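Local coordinates for caspase recruitment domain-containing protein 19 (Homo sapiens, PDB 4FH0) that associates with BCL10 through CARD-CARD interaction and inhibits the NF-kappa-B activation that BCL10 induces, at residues A[22-27]-A[87-92]. The protein carries 2 engineered substitutions. Sequence-based numbering, arbitrary orientation.
Sequences GRLSEQ and IHAQPL. With SO4 (sulfate ion), chain D.
Arg23 and Leu24 lie against Ala89 and Leu92 where two turns of the six-helix CARD bundle meet: the loop leading into helix 26-37 and the junction between helices 75-88 and 90-95. Arg23 approaches first, its side chain crossing that of Leu92 at about a right angle, with CD 3.9 Å from Leu92 CD1. Its chain bends at chi2 (-105°), and beyond the bend the guanidinium grips a sulfate, probably from the crystallisation liquor, along one edge: Arg23 NE donates to sulfate O2 at 2.9 Å and Arg23 NH2 to sulfate O1 at 3.0 Å. Arg95 binds the same anion. Arg23 NH1 donates a hydrogen bond to the backbone O of engineered Met17, in helix 7-18. Leu24, buried, reaches both hydrophobic partners, its CD2 resting on Ala89 CB at 3.7 Å and its CG on Leu92 CD2 at 3.6 Å. Val29 and Leu63 also touch Leu24, joining this apolar patch to helices 26-37 and 59-73. Ser25 takes the N-cap position of helix 26-37. Leu92 CG stands anti to the backbone N (chi1 178°), and chi2 (59°) parts the methyls: CD1 lies by the arginine chain, while CD2 fits beside Leu24 and comes within 3.6 Å of Arg23 O.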
loop_
_atom_site.group_PDB
_atom_site.type_symbol
_atom_site.label_atom_id
_atom_site.label_comp_id
_atom_site.label_asym_id
_atom_site.label_seq_id
_atom_site.Cartn_x
_atom_site.Cartn_y
_atom_site.Cartn_z
ATOM N N GLY A 22 11.536 2.989 7.669
ATOM C CA GLY A 22 10.955 3.596 8.851
ATOM C C GLY A 22 9.574 4.201 8.632
ATOM O O GLY A 22 8.856 4.485 9.577
ATOM N N ARG A 23 9.156 4.378 7.398
ATOM C CA ARG A 23 7.884 5.060 7.173
ATOM C C ARG A 23 6.677 4.189 7.522
ATOM O O ARG A 23 5.735 4.670 8.156
ATOM C CB ARG A 23 7.858 5.602 5.762
ATOM C CG ARG A 23 8.944 6.751 5.593
ATOM C CD ARG A 23 8.251 8.006 5.563
ATOM N NE ARG A 23 9.115 9.173 5.680
ATOM C CZ ARG A 23 9.969 9.616 4.763
ATOM N NH1 ARG A 23 10.217 8.942 3.645
ATOM N NH2 ARG A 23 10.598 10.754 4.996
ATOM N N LEU A 24 6.723 2.922 7.128
ATOM C CA LEU A 24 5.684 1.974 7.459
ATOM C C LEU A 24 6.316 0.802 8.195
ATOM O O LEU A 24 7.375 0.294 7.816
ATOM C CB LEU A 24 4.976 1.480 6.201
ATOM C CG LEU A 24 4.004 2.470 5.580
ATOM C CD1 LEU A 24 3.638 2.034 4.180
ATOM C CD2 LEU A 24 2.763 2.583 6.450
ATOM N N SER A 25 5.660 0.380 9.263
ATOM C CA SER A 25 6.078 -0.808 9.989
ATOM C C SER A 25 5.445 -2.063 9.421
ATOM O O SER A 25 4.449 -1.999 8.700
ATOM C CB SER A 25 5.691 -0.703 11.449
ATOM O OG SER A 25 4.291 -0.801 11.576
ATOM N N GLU A 26 5.985 -3.212 9.814
ATOM C CA GLU A 26 5.414 -4.473 9.392
ATOM C C GLU A 26 3.947 -4.564 9.812
ATOM O O GLU A 26 3.106 -5.000 9.030
ATOM C CB GLU A 26 6.210 -5.645 9.959
ATOM C CG GLU A 26 5.700 -7.009 9.529
ATOM C CD GLU A 26 6.032 -7.320 8.090
ATOM O OE1 GLU A 26 7.204 -7.154 7.717
ATOM O OE2 GLU A 26 5.125 -7.719 7.320
ATOM N N GLN A 27 3.643 -4.178 11.050
ATOM C CA GLN A 27 2.255 -4.262 11.499
ATOM C C GLN A 27 1.355 -3.374 10.668
ATOM O O GLN A 27 0.250 -3.774 10.346
ATOM C CB GLN A 27 2.122 -3.921 12.982
ATOM C CG GLN A 27 2.773 -4.938 13.902
ATOM C CD GLN A 27 2.018 -6.281 13.964
ATOM O OE1 GLN A 27 0.963 -6.443 13.367
ATOM N NE2 GLN A 27 2.563 -7.237 14.717
ATOM N N ILE A 87 -6.650 4.523 7.220
ATOM C CA ILE A 87 -7.142 3.724 8.360
ATOM C C ILE A 87 -6.002 3.251 9.268
ATOM O O ILE A 87 -6.103 3.362 10.500
ATOM C CB ILE A 87 -7.969 2.494 7.888
ATOM C CG1 ILE A 87 -9.225 2.975 7.167
ATOM C CG2 ILE A 87 -8.306 1.568 9.078
ATOM C CD1 ILE A 87 -9.952 1.882 6.444
ATOM N N HIS A 88 -4.932 2.713 8.669
ATOM C CA HIS A 88 -3.892 2.029 9.439
ATOM C C HIS A 88 -2.575 2.775 9.642
ATOM O O HIS A 88 -1.727 2.320 10.409
ATOM C CB HIS A 88 -3.635 0.659 8.810
ATOM C CG HIS A 88 -4.832 -0.228 8.857
ATOM N ND1 HIS A 88 -5.382 -0.654 10.047
ATOM C CD2 HIS A 88 -5.608 -0.736 7.874
ATOM C CE1 HIS A 88 -6.437 -1.405 9.793
ATOM N NE2 HIS A 88 -6.606 -1.459 8.483
ATOM N N ALA A 89 -2.385 3.889 8.979
ATOM C CA ALA A 89 -1.183 4.696 9.107
ATOM C C ALA A 89 -1.476 6.170 8.959
ATOM O O ALA A 89 -0.919 6.809 8.203
ATOM C CB ALA A 89 -0.133 4.286 8.073
ATOM N N GLN A 90 -2.426 6.655 9.729
ATOM C CA GLN A 90 -2.893 8.017 9.541
ATOM C C GLN A 90 -1.806 9.098 9.571
ATOM O O GLN A 90 -1.830 9.997 8.743
ATOM C CB GLN A 90 -4.032 8.337 10.512
ATOM C CG GLN A 90 -4.776 9.607 10.137
ATOM C CD GLN A 90 -4.147 10.855 10.702
ATOM O OE1 GLN A 90 -3.538 10.839 11.778
ATOM N NE2 GLN A 90 -4.268 11.953 9.959
ATOM N N PRO A 91 -0.861 9.019 10.514
ATOM C CA PRO A 91 0.178 10.050 10.516
ATOM C C PRO A 91 0.932 10.124 9.192
ATOM O O PRO A 91 1.171 11.199 8.644
ATOM C CB PRO A 91 1.077 9.613 11.666
ATOM C CG PRO A 91 0.141 8.928 12.589
ATOM C CD PRO A 91 -0.781 8.163 11.705
ATOM N N LEU A 92 1.298 8.979 8.655
ATOM C CA LEU A 92 1.995 8.955 7.374
ATOM C C LEU A 92 1.097 9.476 6.245
ATOM O O LEU A 92 1.513 10.285 5.408
ATOM C CB LEU A 92 2.544 7.555 7.070
ATOM C CG LEU A 92 3.244 7.464 5.719
ATOM C CD1 LEU A 92 4.416 8.422 5.604
ATOM C CD2 LEU A 92 3.707 6.024 5.516
HETATM S S SO4 D . 10.391 10.501 8.897
HETATM O O1 SO4 D . 10.504 11.534 7.877
HETATM O O2 SO4 D . 9.314 9.550 8.548
HETATM O O3 SO4 D . 11.637 9.732 8.876
HETATM O O4 SO4 D . 10.185 11.065 10.225
#